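Local structure of hypothetical protein Atu1540 (Agrobacterium tumefaciens str. C58, 2HWJ) at the interface of chains A and B. The protein is of unknown function but belongs to a putative ParB-like nuclease family, and so may act on nucleic acids. Sequence-based numbering; all coordinates share one arbitrary frame. Chains: chain A/B, Hypothetical protein Atu1540.

The interface of chains A and B. Residues chain A 4-5; chain B 32, 35.
The N-terminal loop of chain A, at A:Ile4 and A:Tyr5, crosses to chain B and lies against helix 26-38, meeting B:Lys32 and B:Glu35. It illustrates how a chain end can reach across onto a neighbouring copy of the same protein: the arm leaves its own subunit and settles on a helix of the other. The interface as a whole is two-fold symmetric, so an equivalent contact is expected with the chains exchanged. The coordinates do not by themselves establish that this pairing is the biological one.

One helical turn apart on the same helix, the two side chains of chain B meet successive residues of the arm. The chain of B:Lys32 reaches towards A:Tyr5 and meets it with its distal end, CD and CE. Its CG lies opposite the carbonyl carbon, with chi1 at -56°, which sends the chain off beside the backbone N. The modelled approach of CE to the tyrosine CB is too short to be real, so the placement of the whole lysine end, with its bends at chi3 and chi4, is doubtful. The tyrosine ring is not modelled, and no role can be read for it.

The polar part of the contact joins a backbone to a side chain. The amide nitrogen N of A:Ile4, the first residue modelled in its chain, gives a hydrogen bond of 2.8 Å to the carboxylate oxygen OE2 of B:Glu35. The donor approaches from above the face of the carboxylate, about 50° out of its plane. A bend at chi2 of B:Glu35 (122°) turns its carboxylate towards the arm. The bond uses the main chain, and so does not itself depend on the identity of the side chain, which is built only as far as CB; it may help to fix the end of the arm. Beside the bond, CB of A:Ile4 lies 4.0 Å from the methylene CG of B:Glu35, a loose apolar contact.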
# COMPACT_ATOMS: atom_id res chain seq x y z
N ILE A 4 -9.07 21.73 11.94
CA ILE A 4 -9.16 22.20 10.50
C ILE A 4 -8.68 21.16 9.43
O ILE A 4 -8.14 21.53 8.38
CB ILE A 4 -8.47 23.60 10.32
N TYR A 5 -8.78 19.88 9.82
CA TYR A 5 -9.06 18.62 9.02
C TYR A 5 -8.75 18.30 7.59
O TYR A 5 -9.32 17.30 7.13
CB TYR A 5 -10.48 18.16 9.25
N LYS B 32 -13.11 20.26 15.64
CA LYS B 32 -13.07 20.88 14.28
C LYS B 32 -13.98 22.11 14.13
O LYS B 32 -13.59 23.11 13.50
CB LYS B 32 -13.29 19.90 13.18
CG LYS B 32 -12.27 18.79 13.29
CD LYS B 32 -12.32 17.89 12.05
CE LYS B 32 -10.90 17.84 11.52
NZ LYS B 32 -10.22 16.70 12.14
N GLU B 35 -12.27 25.23 15.89
CA GLU B 35 -11.28 25.76 14.96
C GLU B 35 -11.79 26.64 13.82
O GLU B 35 -11.52 27.82 13.79
CB GLU B 35 -10.62 24.59 14.30
CG GLU B 35 -9.19 24.81 14.02
CD GLU B 35 -8.34 23.72 14.70
OE1 GLU B 35 -7.31 24.11 15.31
OE2 GLU B 35 -8.74 22.50 14.64